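Local atomic coordinates of peptidoglycan-binding domain 1 (Burkholderia, PDB entry 5NM7), a protein that probably degrades the bacterial cell wall as a modular phage endolysin that joins a peptidoglycan-binding domain to a large lysozyme-like catalytic domain. Residues Ala26-Asp31 against Gly35-Asp40; Arg19-Ala24 against Met43-Thr48; Ala47-Val52 against Trp62-Ala67; Lys3-Gly8 against Ala12-Leu17. All coordinates share one frame; numbering follows the deposited sequence.

Interaction 1: Ala26-Asp31 against Gly35-Asp40; sequences ARLDID and GSATRD. With GLY (glycine), chain D.
Leu-28 turns its CG anti to its own carbonyl carbon (chi1 -71°), which sends the branch CD2 over the first turn of helix 36-48, while Thr-38, with OG1 likewise anti to its carbonyl carbon (chi1 -62°), holds its hydroxyl toward a bound glycine. Leu-28 CD2 lies 3.6 Å from Ala-37 O and 4.1 Å from Ala-37 CB. This small van der Waals contact, with Leu-28 CD2 also near Thr-38, joins loop and helix directly; the ligand and a water supply the polar bridges beside it. Helix 36-48 belongs to the putative peptidoglycan-binding domain, and Gly-35 is its N-cap. The ligand's carboxylate sits at this helix start, where backbone N-H groups point outward and the helix dipole would favour an anion. Ala-37 N donates to the ligand's OXT at 2.9 Å. The other oxygen is gripped from more than one direction: Thr-38 N reaches the ligand's O at 2.8 Å, Thr-38 OG1 donates to it as well, and Gly-35 N adds a weak bond. At the other end of the ligand, Asp-31 OD2 accepts from the amino N at 2.8 Å, OD1 more weakly, and the main-chain oxygen of Ile-33 is a further partner. One water accepts from the ligand's N and donates both to Asp-29 O (2.8 Å) and to Thr-38 OG1 (3.2 Å). Gln-18, from helix 12-23, hydrogen-bonds through NE2 to both Asp-31 OD1 and Thr-38 OG1, a second-shell residue that positions both first-shell side chains.

Interaction 2: Arg19-Ala24 against Met43-Thr48; sequences RQLIAA and MAFQAT
Leu-21 and Ala-24 pack against Phe-45 in an apolar helix-to-helix contact, where the C-terminal end of helix 12-23 meets the last turns of helix 36-48 within the putative peptidoglycan-binding domain. Phe-45 takes part in both contacts and has the largest share of the buried surface. Its CG is anti to the backbone N (chi1 174°), an orientation that carries the ring out from helix 36-48 toward the end of its partner. Leu-21 meets the root of this side chain: CD2 of Leu-21 lies 4.0 Å from CB of Phe-45, the two side chains running at a slant to each other. Further out, Ala-24 CB is 3.9 Å from Phe-45 CE1 and equally near CD1, so the methyl meets the CD1-CE1 bond of the ring obliquely. Ala-24 is the first residue to leave helical geometry, and its short side chain lets the broad ring lie close to the main chain at the helix end. Leucine and phenylalanine suit the buried part of the joint, whereas alanine closes its exposed margin. Near the end of helix 36-48, Ala-44 O takes both Thr-48 OG1, at 3.0 Å, and Thr-48 N, from opposite faces of its plane. Helix 59-67 completes the packing: its Leu-65 touches Gln-20 and Leu-21 of helix 12-23 as well as Phe-45 of helix 36-48, placing the aromatic ring among three helices.

Interaction 3: Ala47-Val52 against Trp62-Ala67; sequences ATHGLV and WSTLSA
Thr-64 lies against His-49 and Leu-51, turning a different branch to each. Its methyl CG2 stands 4.0 Å from His-49 CB, at the base of the imidazole side chain. Its hydroxyl end meets the tip of Leu-51, with Thr-64 OG1 3.9 Å from Leu-51 CD2 and 4.0 Å from Leu-51 CD1. These are van der Waals contacts, and the leucine and threonine approach tip to tip. The fork of methyls on the leucine spreads around the oxygen, whose hydrogen-bonding need is met by another route: Thr-64 OG1 bonds to the main-chain oxygen of Arg-69, just beyond helix 59-67, and weakly to that of Lys-60, one turn back. The torsion explains this division, because OG1 is anti to the carbonyl carbon (chi1 -54°) and CG2 anti to the backbone N. A threonine therefore serves both sides, apolar toward the histidine and polar toward the chain that follows.

His-49 is positioned in turn by helix 36-48, which it directly follows: ND1 hydrogen-bonds to Phe-45 O, and its ring stacks with that of Phe-45. Between the two contact residues, Gly-50 takes a positive phi (71°), which glycine readily adopts. Leu-51 also touches Phe-45 and Gln-46. Within the putative peptidoglycan-binding domain, the contact thus closes the loop after helix 36-48 onto helix 59-67, whose Leu-65 packs on helix 12-23, while Val-52 packs on Leu-80 of helix 77-87.

Interaction 4: Lys3-Gly8 against Ala12-Leu17; sequences KTLRLG and ADVSYL
Leu-5 and Asp-13 have the most surface buried where the N-terminal segment packs on the first turns of helix 12-23 of the putative peptidoglycan-binding domain. Leu-5 is the apolar centre of the contact. Its CG is anti to the carbonyl carbon (chi1 -59°), and the forked end is pressed onto the helix: CD1 of Leu-5 comes within 3.4 Å of Asp-13 O, a carbonyl that is already used in the helix by Leu-17 N. The same methyl lies 4.2 Å from Val-14 CG2 and 4.1 Å from Leu-17 CD2. CD1 alone meets the carbonyl, Val-14 and Leu-17, while CD2 lies against the Asp-13 methylene; a branched apolar end suits that double task.

Asp-13 borders that patch on its exposed margin. Its CB methylene, 4.0 Å from Leu-5 CD1, belongs to the apolar part, and the two side chains cross at about a right angle. The carboxylate turns instead to Lys-3, whose side chain also crosses it nearly perpendicularly. The chain of Lys-3 bends at three successive torsions, folding it back over the acid, with CG of Lys-3 3.8 Å from OD2 of Asp-13. The ammonium stays further off: Lys-3 NZ is 4.3 Å from Asp-13 OD2, beyond a salt bridge, so any attraction between these charges is probably loose. A long, flexible lysine fits the solvent-exposed edge of the contact, where its ammonium need not be buried.

Other partners hold the segment too. Leu-5 pairs through its backbone with Ala-57, Tyr-34 touches both Leu-5 and Leu-17, and Trp-62 packs on these two leucines, placing Leu-5 between helices 12-23 and 59-67.

How the interactions relate
Interactions 2 and 3 both use helix 36-48, share Ala-47 and Thr-48 and form one continuous buried region, with Leu-65 and Thr-64 packing on the ring of Phe-45. Interaction 4 is also largely buried but has charged residues at its exposed edge; it meets interaction 3 where Trp-62 NE1 probably hydrogen-bonds to Lys-3 O and Leu-65 packs on Leu-17. Interaction 1 is more peripheral and only partly buried, and its chemistry is dominated by a polar ligand at the start of the helix whose far end serves interaction 2. Leu-7 packs on Gly-35 and Arg-39, joining interactions 4 and 1, while helix 12-23 runs through interactions 4 and 2.

Interaction 1: Ala26-Asp31 against Gly35-Asp40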
loop_
_atom_site.group_PDB
_atom_site.type_symbol
_atom_site.label_atom_id
_atom_site.label_comp_id
_atom_site.label_asym_id
_atom_site.label_seq_id
_atom_site.Cartn_x
_atom_site.Cartn_y
_atom_site.Cartn_z
ATOM N N ALA A 26 -21.554 -17.680 4.385
ATOM C CA ALA A 26 -22.116 -17.107 3.151
ATOM C C ALA A 26 -23.196 -18.001 2.537
ATOM O O ALA A 26 -23.230 -19.198 2.785
ATOM C CB ALA A 26 -21.008 -16.886 2.099
ATOM N N ARG A 27 -24.050 -17.399 1.727
ATOM C CA ARG A 27 -24.986 -18.133 0.881
ATOM C C ARG A 27 -24.605 -17.903 -0.572
ATOM O O ARG A 27 -24.791 -16.801 -1.109
ATOM C CB ARG A 27 -26.414 -17.663 1.166
ATOM C CG ARG A 27 -26.894 -18.000 2.580
ATOM C CD ARG A 27 -28.115 -17.171 3.001
ATOM N NE ARG A 27 -29.115 -16.929 1.929
ATOM C CZ ARG A 27 -29.739 -15.763 1.701
ATOM N NH1 ARG A 27 -30.623 -15.690 0.702
ATOM N NH2 ARG A 27 -29.486 -14.670 2.426
ATOM N N LEU A 28 -24.086 -18.952 -1.217
ATOM C CA LEU A 28 -23.594 -18.887 -2.598
ATOM C C LEU A 28 -23.829 -20.160 -3.358
ATOM O O LEU A 28 -23.734 -21.239 -2.784
ATOM C CB LEU A 28 -22.064 -18.728 -2.603
ATOM C CG LEU A 28 -21.475 -17.397 -2.162
ATOM C CD1 LEU A 28 -19.964 -17.530 -2.033
ATOM C CD2 LEU A 28 -21.843 -16.309 -3.165
ATOM N N ASP A 29 -24.057 -20.015 -4.659
ATOM C CA ASP A 29 -24.058 -21.140 -5.593
ATOM C C ASP A 29 -22.577 -21.507 -5.785
ATOM O O ASP A 29 -21.742 -20.645 -6.063
ATOM C CB ASP A 29 -24.719 -20.742 -6.945
ATOM C CG ASP A 29 -25.493 -21.890 -7.604
ATOM O OD1 ASP A 29 -26.335 -21.603 -8.493
ATOM O OD2 ASP A 29 -25.270 -23.073 -7.250
ATOM N N ILE A 30 -22.248 -22.783 -5.626
ATOM C CA ILE A 30 -20.885 -23.244 -5.848
ATOM C C ILE A 30 -20.748 -23.609 -7.331
ATOM O O ILE A 30 -20.924 -24.769 -7.737
ATOM C CB ILE A 30 -20.544 -24.454 -4.964
ATOM C CG1 ILE A 30 -20.779 -24.133 -3.483
ATOM C CG2 ILE A 30 -19.096 -24.873 -5.170
ATOM C CD1 ILE A 30 -20.838 -25.360 -2.598
ATOM N N ASP A 31 -20.414 -22.608 -8.142
ATOM C CA ASP A 31 -20.346 -22.757 -9.586
ATOM C C ASP A 31 -18.966 -22.459 -10.173
ATOM O O ASP A 31 -18.833 -22.499 -11.389
ATOM C CB ASP A 31 -21.384 -21.840 -10.227
ATOM C CG ASP A 31 -21.110 -20.367 -9.961
ATOM O OD1 ASP A 31 -20.156 -20.061 -9.220
ATOM O OD2 ASP A 31 -21.882 -19.526 -10.439
ATOM N N GLY A 35 -18.037 -14.160 -9.611
ATOM C CA GLY A 35 -18.832 -13.062 -10.121
ATOM C C GLY A 35 -19.169 -12.119 -8.991
ATOM O O GLY A 35 -18.552 -12.154 -7.911
ATOM N N SER A 36 -20.181 -11.286 -9.221
ATOM C CA SER A 36 -20.553 -10.263 -8.254
ATOM C C SER A 36 -21.027 -10.823 -6.923
ATOM O O SER A 36 -20.795 -10.217 -5.888
ATOM C CB SER A 36 -21.605 -9.303 -8.864
ATOM O OG SER A 36 -22.850 -9.963 -9.065
ATOM N N ALA A 37 -21.736 -11.951 -6.932
ATOM C CA ALA A 37 -22.195 -12.542 -5.680
ATOM C C ALA A 37 -21.002 -13.033 -4.853
ATOM O O ALA A 37 -20.993 -12.884 -3.631
ATOM C CB ALA A 37 -23.193 -13.670 -5.934
ATOM N N THR A 38 -20.047 -13.668 -5.521
ATOM C CA THR A 38 -18.867 -14.182 -4.850
ATOM C C THR A 38 -18.048 -12.996 -4.312
ATOM O O THR A 38 -17.595 -13.021 -3.158
ATOM C CB THR A 38 -18.047 -15.120 -5.764
ATOM O OG1 THR A 38 -18.872 -16.244 -6.114
ATOM C CG2 THR A 38 -16.813 -15.610 -5.066
ATOM N N ARG A 39 -17.864 -11.974 -5.144
ATOM C CA ARG A 39 -17.169 -10.757 -4.702
ATOM C C ARG A 39 -17.832 -10.122 -3.477
ATOM O O ARG A 39 -17.159 -9.786 -2.495
ATOM C CB ARG A 39 -17.082 -9.724 -5.825
ATOM C CG ARG A 39 -16.391 -8.437 -5.380
ATOM C CD ARG A 39 -16.059 -7.471 -6.512
ATOM N NE ARG A 39 -17.117 -6.924 -7.346
ATOM C CZ ARG A 39 -16.794 -6.325 -8.483
ATOM N NH1 ARG A 39 -17.685 -5.805 -9.305
ATOM N NH2 ARG A 39 -15.506 -6.259 -8.789
ATOM N N ASP A 40 -19.153 -9.959 -3.538
ATOM C CA ASP A 40 -19.923 -9.443 -2.397
ATOM C C ASP A 40 -19.720 -10.269 -1.160
ATOM O O ASP A 40 -19.607 -9.719 -0.064
ATOM C CB ASP A 40 -21.425 -9.388 -2.701
ATOM C CG ASP A 40 -21.784 -8.319 -3.677
ATOM O OD1 ASP A 40 -20.902 -7.531 -4.075
ATOM O OD2 ASP A 40 -22.944 -8.307 -4.097
HETATM N N GLY D . -20.974 -17.271 -9.145
HETATM C CA GLY D . -21.869 -16.167 -9.555
HETATM C C GLY D . -21.504 -14.900 -8.810
HETATM O O GLY D . -20.531 -14.864 -8.042
HETATM O OXT GLY D . -22.197 -13.894 -8.987
HETATM O O HOH W 1 -21.565 -17.871 -6.577
#

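Interaction 2: Arg19-Ala24 against Met43-Thr48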
loop_
_atom_site.group_PDB
_atom_site.type_symbol
_atom_site.label_atom_id
_atom_site.label_comp_id
_atom_site.label_asym_id
_atom_site.label_seq_id
_atom_site.Cartn_x
_atom_site.Cartn_y
_atom_site.Cartn_z
ATOM N N ARG A 19 -16.823 -22.547 -1.294
ATOM C CA ARG A 19 -17.054 -23.470 -0.153
ATOM C C ARG A 19 -16.564 -22.908 1.174
ATOM O O ARG A 19 -17.273 -23.020 2.187
ATOM C CB ARG A 19 -16.420 -24.833 -0.423
ATOM C CG ARG A 19 -17.168 -25.575 -1.513
ATOM C CD ARG A 19 -16.826 -27.050 -1.611
ATOM N NE ARG A 19 -17.854 -27.679 -2.450
ATOM C CZ ARG A 19 -17.731 -27.972 -3.747
ATOM N NH1 ARG A 19 -16.592 -27.756 -4.406
ATOM N NH2 ARG A 19 -18.769 -28.506 -4.395
ATOM N N GLN A 20 -15.382 -22.280 1.171
ATOM C CA GLN A 20 -14.816 -21.670 2.383
ATOM C C GLN A 20 -15.686 -20.499 2.860
ATOM O O GLN A 20 -15.958 -20.373 4.053
ATOM C CB GLN A 20 -13.377 -21.229 2.155
ATOM C CG GLN A 20 -12.338 -22.303 1.896
ATOM C CD GLN A 20 -12.174 -23.206 3.105
ATOM O OE1 GLN A 20 -11.341 -22.934 3.993
ATOM N NE2 GLN A 20 -12.978 -24.205 3.195
ATOM N N LEU A 21 -16.151 -19.678 1.923
ATOM C CA LEU A 21 -17.065 -18.592 2.269
ATOM C C LEU A 21 -18.366 -19.115 2.863
ATOM O O LEU A 21 -18.889 -18.539 3.820
ATOM C CB LEU A 21 -17.350 -17.705 1.059
ATOM C CG LEU A 21 -16.109 -16.953 0.530
ATOM C CD1 LEU A 21 -16.361 -16.436 -0.869
ATOM C CD2 LEU A 21 -15.749 -15.796 1.468
ATOM N N ILE A 22 -18.889 -20.198 2.299
ATOM C CA ILE A 22 -20.114 -20.843 2.841
ATOM C C ILE A 22 -19.857 -21.404 4.245
ATOM O O ILE A 22 -20.693 -21.222 5.120
ATOM C CB ILE A 22 -20.676 -21.923 1.882
ATOM C CG1 ILE A 22 -21.186 -21.293 0.579
ATOM C CG2 ILE A 22 -21.859 -22.664 2.506
ATOM C CD1 ILE A 22 -21.189 -22.218 -0.606
ATOM N N ALA A 23 -18.712 -22.040 4.458
ATOM C CA ALA A 23 -18.294 -22.521 5.782
ATOM C C ALA A 23 -18.200 -21.387 6.805
ATOM O O ALA A 23 -18.499 -21.579 7.981
ATOM C CB ALA A 23 -16.973 -23.252 5.686
ATOM N N ALA A 24 -17.834 -20.189 6.337
ATOM C CA ALA A 24 -17.847 -18.977 7.174
ATOM C C ALA A 24 -19.197 -18.234 7.252
ATOM O O ALA A 24 -19.275 -17.141 7.832
ATOM C CB ALA A 24 -16.752 -18.025 6.691
ATOM N N MET A 43 -16.338 -9.529 0.188
ATOM C CA MET A 43 -16.430 -8.235 0.864
ATOM C C MET A 43 -17.092 -8.321 2.231
ATOM O O MET A 43 -16.558 -7.819 3.222
ATOM C CB MET A 43 -17.141 -7.197 -0.016
ATOM C CG MET A 43 -16.275 -6.647 -1.122
ATOM S SD MET A 43 -16.826 -4.994 -1.613
ATOM C CE MET A 43 -18.411 -5.447 -2.316
ATOM N N ALA A 44 -18.229 -9.019 2.305
ATOM C CA ALA A 44 -18.932 -9.206 3.554
ATOM C C ALA A 44 -18.077 -9.972 4.557
ATOM O O ALA A 44 -18.018 -9.625 5.735
ATOM C CB ALA A 44 -20.284 -9.893 3.329
ATOM N N PHE A 45 -17.396 -11.020 4.101
ATOM C CA PHE A 45 -16.484 -11.747 4.964
ATOM C C PHE A 45 -15.358 -10.848 5.485
ATOM O O PHE A 45 -15.026 -10.857 6.680
ATOM C CB PHE A 45 -15.870 -12.957 4.237
ATOM C CG PHE A 45 -14.820 -13.652 5.033
ATOM C CD1 PHE A 45 -15.166 -14.574 6.023
ATOM C CD2 PHE A 45 -13.464 -13.365 4.844
ATOM C CE1 PHE A 45 -14.183 -15.159 6.796
ATOM C CE2 PHE A 45 -12.496 -13.970 5.604
ATOM C CZ PHE A 45 -12.855 -14.879 6.581
ATOM N N GLN A 46 -14.770 -10.062 4.594
ATOM C CA GLN A 46 -13.647 -9.229 4.994
ATOM C C GLN A 46 -14.088 -8.204 6.034
ATOM O O GLN A 46 -13.429 -8.022 7.053
ATOM C CB GLN A 46 -13.049 -8.550 3.778
ATOM C CG GLN A 46 -12.276 -9.488 2.845
ATOM C CD GLN A 46 -12.048 -8.903 1.467
ATOM O OE1 GLN A 46 -12.892 -8.141 0.960
ATOM N NE2 GLN A 46 -10.945 -9.257 0.840
ATOM N N ALA A 47 -15.234 -7.589 5.775
ATOM C CA ALA A 47 -15.740 -6.510 6.629
ATOM C C ALA A 47 -16.009 -7.008 8.017
ATOM O O ALA A 47 -15.624 -6.370 8.990
ATOM C CB ALA A 47 -16.994 -5.881 6.036
ATOM N N THR A 48 -16.620 -8.183 8.115
ATOM C CA THR A 48 -17.026 -8.716 9.408
ATOM C C THR A 48 -15.862 -9.321 10.194
ATOM O O THR A 48 -15.960 -9.402 11.400
ATOM C CB THR A 48 -18.173 -9.723 9.279
ATOM O OG1 THR A 48 -17.773 -10.818 8.471
ATOM C CG2 THR A 48 -19.388 -9.064 8.665
#

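Interaction 3: Ala47-Val52 against Trp62-Ala67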
loop_
_atom_site.group_PDB
_atom_site.type_symbol
_atom_site.label_atom_id
_atom_site.label_comp_id
_atom_site.label_asym_id
_atom_site.label_seq_id
_atom_site.Cartn_x
_atom_site.Cartn_y
_atom_site.Cartn_z
ATOM N N ALA A 47 -15.234 -7.589 5.775
ATOM C CA ALA A 47 -15.740 -6.510 6.629
ATOM C C ALA A 47 -16.009 -7.008 8.017
ATOM O O ALA A 47 -15.624 -6.370 8.990
ATOM C CB ALA A 47 -16.994 -5.881 6.036
ATOM N N THR A 48 -16.620 -8.183 8.115
ATOM C CA THR A 48 -17.026 -8.716 9.408
ATOM C C THR A 48 -15.862 -9.321 10.194
ATOM O O THR A 48 -15.960 -9.402 11.400
ATOM C CB THR A 48 -18.173 -9.723 9.279
ATOM O OG1 THR A 48 -17.773 -10.818 8.471
ATOM C CG2 THR A 48 -19.388 -9.064 8.665
ATOM N N HIS A 49 -14.755 -9.677 9.542
ATOM C CA HIS A 49 -13.579 -10.252 10.225
ATOM C C HIS A 49 -12.366 -9.300 10.369
ATOM O O HIS A 49 -11.256 -9.761 10.597
ATOM C CB HIS A 49 -13.155 -11.534 9.524
ATOM C CG HIS A 49 -14.166 -12.616 9.629
ATOM N ND1 HIS A 49 -15.337 -12.611 8.902
ATOM C CD2 HIS A 49 -14.202 -13.725 10.401
ATOM C CE1 HIS A 49 -16.051 -13.674 9.222
ATOM N NE2 HIS A 49 -15.373 -14.378 10.107
ATOM N N GLY A 50 -12.579 -8.000 10.221
ATOM C CA GLY A 50 -11.509 -7.010 10.395
ATOM C C GLY A 50 -10.451 -7.000 9.307
ATOM O O GLY A 50 -9.277 -6.734 9.572
ATOM N N LEU A 51 -10.840 -7.354 8.086
ATOM C CA LEU A 51 -9.963 -7.245 6.942
ATOM C C LEU A 51 -10.383 -5.991 6.180
ATOM O O LEU A 51 -11.459 -5.456 6.381
ATOM C CB LEU A 51 -10.105 -8.455 6.021
ATOM C CG LEU A 51 -9.598 -9.810 6.533
ATOM C CD1 LEU A 51 -10.286 -10.936 5.805
ATOM C CD2 LEU A 51 -8.126 -9.950 6.264
ATOM N N VAL A 52 -9.554 -5.586 5.252
ATOM C CA VAL A 52 -9.984 -4.579 4.274
ATOM C C VAL A 52 -10.977 -5.207 3.279
ATOM O O VAL A 52 -10.653 -6.198 2.625
ATOM C CB VAL A 52 -8.765 -4.003 3.549
ATOM C CG1 VAL A 52 -9.186 -3.168 2.349
ATOM C CG2 VAL A 52 -7.950 -3.185 4.549
ATOM N N TRP A 62 -7.272 -15.231 2.534
ATOM C CA TRP A 62 -7.072 -16.686 2.611
ATOM C C TRP A 62 -6.649 -17.141 4.006
ATOM O O TRP A 62 -7.158 -18.151 4.522
ATOM C CB TRP A 62 -6.071 -17.185 1.586
ATOM C CG TRP A 62 -6.652 -17.385 0.241
ATOM C CD1 TRP A 62 -6.296 -16.759 -0.901
ATOM C CD2 TRP A 62 -7.689 -18.303 -0.110
ATOM N NE1 TRP A 62 -7.040 -17.220 -1.945
ATOM C CE2 TRP A 62 -7.895 -18.184 -1.494
ATOM C CE3 TRP A 62 -8.437 -19.237 0.611
ATOM C CZ2 TRP A 62 -8.841 -18.932 -2.175
ATOM C CZ3 TRP A 62 -9.366 -19.989 -0.055
ATOM C CH2 TRP A 62 -9.570 -19.836 -1.440
ATOM N N SER A 63 -5.734 -16.403 4.621
ATOM C CA SER A 63 -5.306 -16.725 5.969
ATOM C C SER A 63 -6.467 -16.709 6.974
ATOM O O SER A 63 -6.596 -17.618 7.788
ATOM C CB SER A 63 -4.136 -15.819 6.408
ATOM O OG SER A 63 -3.833 -16.071 7.758
ATOM N N THR A 64 -7.331 -15.698 6.919
ATOM C CA THR A 64 -8.473 -15.641 7.833
ATOM C C THR A 64 -9.511 -16.674 7.477
ATOM O O THR A 64 -10.119 -17.316 8.346
ATOM C CB THR A 64 -9.097 -14.242 7.870
ATOM O OG1 THR A 64 -8.045 -13.316 8.187
ATOM C CG2 THR A 64 -10.175 -14.168 8.929
ATOM N N LEU A 65 -9.682 -16.858 6.189
ATOM C CA LEU A 65 -10.736 -17.708 5.730
ATOM C C LEU A 65 -10.420 -19.196 5.976
ATOM O O LEU A 65 -11.340 -19.995 6.261
ATOM C CB LEU A 65 -10.959 -17.391 4.255
ATOM C CG LEU A 65 -12.166 -17.955 3.591
ATOM C CD1 LEU A 65 -13.441 -17.536 4.296
ATOM C CD2 LEU A 65 -12.137 -17.486 2.154
ATOM N N SER A 66 -9.141 -19.554 5.924
ATOM C CA SER A 66 -8.687 -20.942 6.105
ATOM C C SER A 66 -8.284 -21.278 7.535
ATOM O O SER A 66 -8.331 -22.463 7.911
ATOM C CB SER A 66 -7.525 -21.253 5.161
ATOM O OG SER A 66 -6.296 -20.700 5.634
ATOM N N ALA A 67 -7.862 -20.271 8.320
ATOM C CA ALA A 67 -7.323 -20.506 9.678
ATOM C C ALA A 67 -7.858 -19.602 10.785
ATOM O O ALA A 67 -7.433 -19.729 11.935
ATOM C CB ALA A 67 -5.794 -20.441 9.654
#

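Interaction 4: Lys3-Gly8 against Ala12-Leu17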
loop_
_atom_site.group_PDB
_atom_site.type_symbol
_atom_site.label_atom_id
_atom_site.label_comp_id
_atom_site.label_asym_id
_atom_site.label_seq_id
_atom_site.Cartn_x
_atom_site.Cartn_y
_atom_site.Cartn_z
ATOM N N LYS A 3 -3.666 -19.174 -4.570
ATOM C CA LYS A 3 -3.460 -18.045 -5.475
ATOM C C LYS A 3 -4.524 -16.963 -5.174
ATOM O O LYS A 3 -5.638 -17.265 -4.688
ATOM C CB LYS A 3 -3.425 -18.512 -6.961
ATOM C CG LYS A 3 -4.751 -18.545 -7.734
ATOM C CD LYS A 3 -4.830 -17.489 -8.846
ATOM C CE LYS A 3 -4.437 -18.039 -10.218
ATOM N NZ LYS A 3 -5.560 -18.783 -10.866
ATOM N N THR A 4 -4.160 -15.709 -5.421
ATOM C CA THR A 4 -5.094 -14.590 -5.276
ATOM C C THR A 4 -6.187 -14.700 -6.326
ATOM O O THR A 4 -5.893 -14.888 -7.503
ATOM C CB THR A 4 -4.379 -13.232 -5.411
ATOM O OG1 THR A 4 -3.466 -13.094 -4.325
ATOM C CG2 THR A 4 -5.354 -12.062 -5.377
ATOM N N LEU A 5 -7.435 -14.557 -5.900
ATOM C CA LEU A 5 -8.584 -14.639 -6.761
ATOM C C LEU A 5 -9.361 -13.329 -6.737
ATOM O O LEU A 5 -9.482 -12.665 -5.703
ATOM C CB LEU A 5 -9.520 -15.772 -6.326
ATOM C CG LEU A 5 -8.860 -17.151 -6.336
ATOM C CD1 LEU A 5 -9.831 -18.173 -5.774
ATOM C CD2 LEU A 5 -8.434 -17.559 -7.743
ATOM N N ARG A 6 -9.926 -13.001 -7.883
ATOM C CA ARG A 6 -10.678 -11.783 -8.053
ATOM C C ARG A 6 -11.776 -11.964 -9.068
ATOM O O ARG A 6 -11.828 -12.968 -9.809
ATOM C CB ARG A 6 -9.725 -10.630 -8.464
ATOM C CG ARG A 6 -9.020 -10.868 -9.797
ATOM C CD ARG A 6 -7.952 -9.856 -10.210
ATOM N NE ARG A 6 -6.803 -9.845 -9.305
ATOM C CZ ARG A 6 -6.448 -8.829 -8.510
ATOM N NH1 ARG A 6 -7.133 -7.671 -8.473
ATOM N NH2 ARG A 6 -5.375 -8.968 -7.752
ATOM N N LEU A 7 -12.639 -10.964 -9.121
ATOM C CA LEU A 7 -13.760 -10.932 -10.053
ATOM C C LEU A 7 -13.328 -11.359 -11.445
ATOM O O LEU A 7 -12.353 -10.839 -11.983
ATOM C CB LEU A 7 -14.373 -9.536 -10.125
ATOM C CG LEU A 7 -15.656 -9.475 -10.961
ATOM C CD1 LEU A 7 -16.853 -9.824 -10.108
ATOM C CD2 LEU A 7 -15.843 -8.111 -11.625
ATOM N N GLY A 8 -14.032 -12.350 -11.992
ATOM C CA GLY A 8 -13.767 -12.858 -13.314
ATOM C C GLY A 8 -13.006 -14.165 -13.332
ATOM O O GLY A 8 -13.013 -14.849 -14.342
ATOM N N ALA A 12 -11.401 -24.447 -10.285
ATOM C CA ALA A 12 -11.407 -25.212 -9.029
ATOM C C ALA A 12 -11.045 -24.352 -7.812
ATOM O O ALA A 12 -11.622 -24.525 -6.751
ATOM C CB ALA A 12 -10.465 -26.399 -9.138
ATOM N N ASP A 13 -10.115 -23.415 -7.974
ATOM C CA ASP A 13 -9.748 -22.523 -6.876
ATOM C C ASP A 13 -10.928 -21.639 -6.448
ATOM O O ASP A 13 -11.060 -21.329 -5.276
ATOM C CB ASP A 13 -8.536 -21.648 -7.229
ATOM C CG ASP A 13 -7.226 -22.440 -7.336
ATOM O OD1 ASP A 13 -7.058 -23.488 -6.662
ATOM O OD2 ASP A 13 -6.351 -21.989 -8.100
ATOM N N VAL A 14 -11.768 -21.220 -7.389
ATOM C CA VAL A 14 -12.934 -20.426 -7.077
ATOM C C VAL A 14 -13.977 -21.251 -6.344
ATOM O O VAL A 14 -14.541 -20.798 -5.362
ATOM C CB VAL A 14 -13.559 -19.776 -8.330
ATOM C CG1 VAL A 14 -14.823 -19.025 -7.993
ATOM C CG2 VAL A 14 -12.540 -18.834 -8.961
ATOM N N SER A 15 -14.241 -22.480 -6.797
ATOM C CA SER A 15 -15.245 -23.274 -6.078
ATOM C C SER A 15 -14.748 -23.555 -4.665
ATOM O O SER A 15 -15.547 -23.548 -3.746
ATOM C CB SER A 15 -15.669 -24.536 -6.847
ATOM O OG SER A 15 -14.570 -25.182 -7.362
ATOM N N TYR A 16 -13.439 -23.775 -4.492
ATOM C CA TYR A 16 -12.853 -23.938 -3.166
ATOM C C TYR A 16 -13.089 -22.684 -2.313
ATOM O O TYR A 16 -13.593 -22.758 -1.206
ATOM C CB TYR A 16 -11.368 -24.267 -3.254
ATOM C CG TYR A 16 -10.742 -24.479 -1.900
ATOM C CD1 TYR A 16 -11.041 -25.625 -1.150
ATOM C CD2 TYR A 16 -9.900 -23.526 -1.335
ATOM C CE1 TYR A 16 -10.492 -25.824 0.112
ATOM C CE2 TYR A 16 -9.341 -23.720 -0.073
ATOM C CZ TYR A 16 -9.654 -24.872 0.643
ATOM O OH TYR A 16 -9.108 -25.070 1.886
ATOM N N LEU A 17 -12.834 -21.512 -2.889
ATOM C CA LEU A 17 -13.165 -20.260 -2.187
ATOM C C LEU A 17 -14.632 -20.179 -1.788
ATOM O O LEU A 17 -14.962 -19.814 -0.653
ATOM C CB LEU A 17 -12.814 -19.048 -3.068
ATOM C CG LEU A 17 -13.164 -17.678 -2.507
ATOM C CD1 LEU A 17 -12.301 -17.322 -1.294
ATOM C CD2 LEU A 17 -12.974 -16.656 -3.620
#